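Protein FLUORESCENT IN BLUE LIGHT, chloroplastic (Arabidopsis thaliana, PDB 4YVO) negatively regulates tetrapyrrole (including chlorophyll) biosynthesis in chloroplasts, probably by repressing glutamyl-tRNA reductase, which it binds in the dark, this chain being its TPR domain. Local coordinates at residues A[96-101]-A[112-117]; A[117-122]-A[133-138]. All coordinates share one frame; numbering follows the deposited sequence.

Contact 1: residues A[96-101]-A[112-117]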
# COMPACT_ATOMS: atom_id res chain seq x y z
N ARG A 96 1.11 -1.92 0.17
CA ARG A 96 1.36 -0.52 0.49
C ARG A 96 2.55 0.01 -0.30
O ARG A 96 2.52 1.13 -0.82
CB ARG A 96 1.62 -0.35 1.98
CG ARG A 96 2.12 1.05 2.34
CD ARG A 96 2.23 1.23 3.84
NE ARG A 96 3.04 0.18 4.44
CZ ARG A 96 2.90 -0.25 5.69
NH1 ARG A 96 1.98 0.28 6.48
NH2 ARG A 96 3.68 -1.22 6.15
N GLY A 97 3.61 -0.78 -0.39
CA GLY A 97 4.80 -0.38 -1.14
C GLY A 97 4.47 -0.18 -2.61
O GLY A 97 4.94 0.79 -3.22
N LEU A 98 3.69 -1.08 -3.18
CA LEU A 98 3.25 -0.93 -4.56
C LEU A 98 2.44 0.35 -4.75
O LEU A 98 2.69 1.12 -5.69
CB LEU A 98 2.43 -2.15 -5.00
CG LEU A 98 3.27 -3.41 -5.20
CD1 LEU A 98 2.42 -4.67 -5.24
CD2 LEU A 98 4.12 -3.29 -6.46
N GLY A 99 1.49 0.59 -3.85
CA GLY A 99 0.67 1.79 -3.92
C GLY A 99 1.51 3.05 -3.84
O GLY A 99 1.31 3.99 -4.62
N ALA A 100 2.46 3.08 -2.91
CA ALA A 100 3.34 4.25 -2.77
C ALA A 100 4.21 4.44 -4.01
O ALA A 100 4.41 5.56 -4.48
CB ALA A 100 4.19 4.13 -1.51
N SER A 101 4.73 3.33 -4.55
CA SER A 101 5.56 3.39 -5.75
C SER A 101 4.77 3.95 -6.93
O SER A 101 5.29 4.75 -7.72
CB SER A 101 6.08 2.00 -6.11
OG SER A 101 6.91 1.48 -5.09
N ILE A 112 -4.49 3.14 -6.22
CA ILE A 112 -5.70 2.85 -5.45
C ILE A 112 -5.98 1.35 -5.40
O ILE A 112 -6.38 0.83 -4.36
CB ILE A 112 -6.92 3.63 -5.98
CG1 ILE A 112 -6.75 5.11 -5.68
CG2 ILE A 112 -8.23 3.12 -5.37
CD1 ILE A 112 -7.67 6.02 -6.49
N GLN A 113 -5.73 0.65 -6.51
CA GLN A 113 -5.90 -0.80 -6.53
C GLN A 113 -5.10 -1.47 -5.41
O GLN A 113 -5.59 -2.35 -4.71
CB GLN A 113 -5.48 -1.38 -7.89
CG GLN A 113 -5.42 -2.90 -7.93
CD GLN A 113 -4.79 -3.45 -9.20
OE1 GLN A 113 -4.56 -2.71 -10.16
NE2 GLN A 113 -4.51 -4.75 -9.20
N TYR A 114 -3.85 -1.04 -5.24
CA TYR A 114 -2.98 -1.68 -4.25
C TYR A 114 -3.24 -1.22 -2.82
O TYR A 114 -3.28 -2.05 -1.90
CB TYR A 114 -1.51 -1.58 -4.65
CG TYR A 114 -1.23 -2.55 -5.78
CD1 TYR A 114 -1.15 -3.92 -5.54
CD2 TYR A 114 -1.10 -2.11 -7.09
CE1 TYR A 114 -0.92 -4.81 -6.57
CE2 TYR A 114 -0.88 -3.01 -8.13
CZ TYR A 114 -0.79 -4.36 -7.85
OH TYR A 114 -0.56 -5.26 -8.87
N HIS A 115 -3.47 0.07 -2.61
CA HIS A 115 -3.87 0.51 -1.27
C HIS A 115 -5.19 -0.14 -0.86
O HIS A 115 -5.41 -0.44 0.32
CB HIS A 115 -3.97 2.03 -1.18
CG HIS A 115 -2.66 2.72 -1.31
ND1 HIS A 115 -1.60 2.51 -0.45
CD2 HIS A 115 -2.24 3.67 -2.20
CE1 HIS A 115 -0.59 3.27 -0.81
NE2 HIS A 115 -0.93 3.98 -1.85
N SER A 116 -6.08 -0.37 -1.83
CA SER A 116 -7.35 -1.01 -1.52
C SER A 116 -7.16 -2.44 -1.05
O SER A 116 -7.95 -2.94 -0.25
CB SER A 116 -8.30 -0.96 -2.72
OG SER A 116 -8.67 0.38 -2.99
N MET A 117 -6.10 -3.09 -1.52
CA MET A 117 -5.78 -4.44 -1.05
C MET A 117 -5.47 -4.45 0.43
O MET A 117 -5.82 -5.40 1.13
CB MET A 117 -4.59 -5.03 -1.80
CG MET A 117 -4.87 -5.48 -3.19
SD MET A 117 -3.37 -6.19 -3.86
CE MET A 117 -3.03 -7.47 -2.66
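Gly99 lies against two aromatic side chains of the facing helix, Tyr114 and His115. The imidazole of His115 lays one face over the glycine backbone: Gly99 CA makes a CH-pi contact 3.7 Å from the ring centroid, and His115 NE2 comes to 3.3 Å from Gly99 C. A beta carbon at Gly99 would collide with the imidazole, so the missing side chain makes room for the ring. His115 CG stands anti to its carbonyl carbon (chi1 -67°), which swings the ring across to the other helix, where NE2 hydrogen-bonds the side chain of Gln103. Beside it, Leu98 covers one face of the Tyr114 ring. CD1 sits over that face, 4.0 Å from the ring centroid, while Leu98 CB packs 3.8 Å from Tyr114 CG at the root of the ring. At Gly99 and Tyr114 the CA atoms are 5.0 Å apart, and the axes close to 7.6 Å, a tight approach for antiparallel helices. The segments lie on helices 88-104 and 108-125, and both fall in TPR 2; helix 68-84 reaches Leu98 through Tyr72 and Tyr114 through Lys76, while helix 131-144 packs Ala137 against His115.

Contact 2: residues A[117-122]-A[133-138]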
# COMPACT_ATOMS: atom_id res chain seq x y z
N MET A 117 -6.10 -3.09 -1.52
CA MET A 117 -5.78 -4.44 -1.05
C MET A 117 -5.47 -4.45 0.43
O MET A 117 -5.82 -5.40 1.13
CB MET A 117 -4.59 -5.03 -1.80
CG MET A 117 -4.87 -5.48 -3.19
SD MET A 117 -3.37 -6.19 -3.86
CE MET A 117 -3.03 -7.47 -2.66
N VAL A 118 -4.80 -3.41 0.92
CA VAL A 118 -4.52 -3.31 2.34
C VAL A 118 -5.84 -3.36 3.11
O VAL A 118 -5.98 -4.11 4.08
CB VAL A 118 -3.76 -2.01 2.70
CG1 VAL A 118 -3.57 -1.91 4.21
CG2 VAL A 118 -2.41 -1.98 1.99
N LEU A 119 -6.82 -2.60 2.65
CA LEU A 119 -8.14 -2.58 3.29
C LEU A 119 -8.84 -3.93 3.18
O LEU A 119 -9.43 -4.43 4.14
CB LEU A 119 -9.02 -1.49 2.67
CG LEU A 119 -8.45 -0.07 2.79
CD1 LEU A 119 -9.43 0.92 2.19
CD2 LEU A 119 -8.14 0.31 4.24
N ALA A 120 -8.78 -4.53 1.99
CA ALA A 120 -9.49 -5.78 1.75
C ALA A 120 -8.91 -6.93 2.57
O ALA A 120 -9.66 -7.70 3.18
CB ALA A 120 -9.50 -6.12 0.27
N ILE A 121 -7.58 -7.03 2.61
CA ILE A 121 -6.93 -8.08 3.40
C ILE A 121 -7.24 -7.88 4.88
O ILE A 121 -7.51 -8.84 5.61
CB ILE A 121 -5.40 -8.07 3.17
CG1 ILE A 121 -5.06 -8.42 1.71
CG2 ILE A 121 -4.69 -9.02 4.13
CD1 ILE A 121 -3.68 -7.98 1.30
N SER A 122 -7.22 -6.63 5.33
CA SER A 122 -7.51 -6.34 6.73
C SER A 122 -8.90 -6.80 7.15
O SER A 122 -9.08 -7.30 8.25
CB SER A 122 -7.33 -4.85 7.01
OG SER A 122 -5.97 -4.48 6.83
N GLU A 133 -3.24 4.46 7.32
CA GLU A 133 -2.38 4.98 6.28
C GLU A 133 -2.99 4.76 4.89
O GLU A 133 -2.90 5.63 4.01
CB GLU A 133 -1.01 4.32 6.34
CG GLU A 133 -0.03 4.90 5.37
CD GLU A 133 1.36 4.32 5.52
OE1 GLU A 133 1.61 3.61 6.52
OE2 GLU A 133 2.20 4.58 4.64
N ALA A 134 -3.62 3.61 4.69
CA ALA A 134 -4.24 3.32 3.41
C ALA A 134 -5.39 4.29 3.09
O ALA A 134 -5.53 4.73 1.95
CB ALA A 134 -4.71 1.88 3.35
N TYR A 135 -6.21 4.62 4.09
CA TYR A 135 -7.29 5.57 3.85
C TYR A 135 -6.74 6.91 3.38
O TYR A 135 -7.26 7.52 2.44
CB TYR A 135 -8.11 5.83 5.11
CG TYR A 135 -9.04 4.71 5.54
CD1 TYR A 135 -9.80 4.00 4.62
CD2 TYR A 135 -9.16 4.39 6.87
CE1 TYR A 135 -10.66 3.00 5.03
CE2 TYR A 135 -10.01 3.40 7.30
CZ TYR A 135 -10.76 2.71 6.38
OH TYR A 135 -11.60 1.73 6.84
N GLY A 136 -5.69 7.39 4.05
CA GLY A 136 -5.11 8.67 3.70
C GLY A 136 -4.49 8.64 2.31
O GLY A 136 -4.61 9.61 1.55
N ALA A 137 -3.83 7.54 1.96
CA ALA A 137 -3.19 7.41 0.66
C ALA A 137 -4.24 7.38 -0.45
O ALA A 137 -4.09 8.02 -1.49
CB ALA A 137 -2.32 6.18 0.61
N ILE A 138 -5.34 6.65 -0.22
CA ILE A 138 -6.40 6.56 -1.20
C ILE A 138 -7.05 7.92 -1.40
O ILE A 138 -7.35 8.32 -2.53
CB ILE A 138 -7.44 5.48 -0.81
CG1 ILE A 138 -6.81 4.09 -0.94
CG2 ILE A 138 -8.70 5.59 -1.67
CD1 ILE A 138 -7.56 3.00 -0.19
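Leu119 overlaps one face of the Tyr135 ring with a methyl group, CD2, which lies 4.2 Å from the ring centroid in a CH-pi contact. Both branches reach the ring, but their other partners differ. Leu119 CD2 also rests on Ala134 CB at 3.9 Å, whereas Leu119 CD1 touches Tyr135 CE1 at 3.7 Å and meets Ile138 CD1 tip to tip, also at 3.7 Å. With CG anti to the carbonyl carbon (chi1 -59°) and the chain then extended through chi2, the forked end of Leu119 is carried into the space between the helices, where Ala134, Tyr135 and Ile138 line its approach to helix 131-144. Val118 adds a lighter touch, its CG1 lying 4.1 Å from Ala134 CB. The small alanine lets these two neighbours share one methyl group. The phenol of Tyr135 also packs on Phe154, Thr157 and Tyr158 of helix 148-162; an alanine here would probably leave a gap beside both Leu119 methyls and strip helix 148-162 of part of its packing surface. One turn along from Val118, Ser122 OG and Ser122 N both donate to Val118 O, from opposite faces of the carbonyl plane, and OG accepts a hydrogen bond from Lys92. The short segments run antiparallel at 148° with axes 9.8 Å apart, joining segment 117-122 of TPR 2, on helix 108-125, to segment 133-138 of TPR 3, on helix 131-144. Such apolar packing between successive helical hairpins is characteristic of the stacked antiparallel helices of a tetratricopeptide repeat domain.

Helix 108-125 serves both contacts, packing on helix 88-104 in contact 1 and on helix 131-144 in contact 2, with Met117 common to the two segments. Contact 1 lies within TPR 2 and close to the centre of the chain; contact 2 joins TPR 2 to TPR 3 farther out. Both are buried, but they differ in spacing and chemistry: a glycine allows close aromatic-to-backbone packing in the first, whereas leucine and tyrosine fill a wider gap in the second. They meet directly where His115 CB packs 3.5 Å from Ile138 CG1, while a long, weak ion pair connects Arg96 with Glu133.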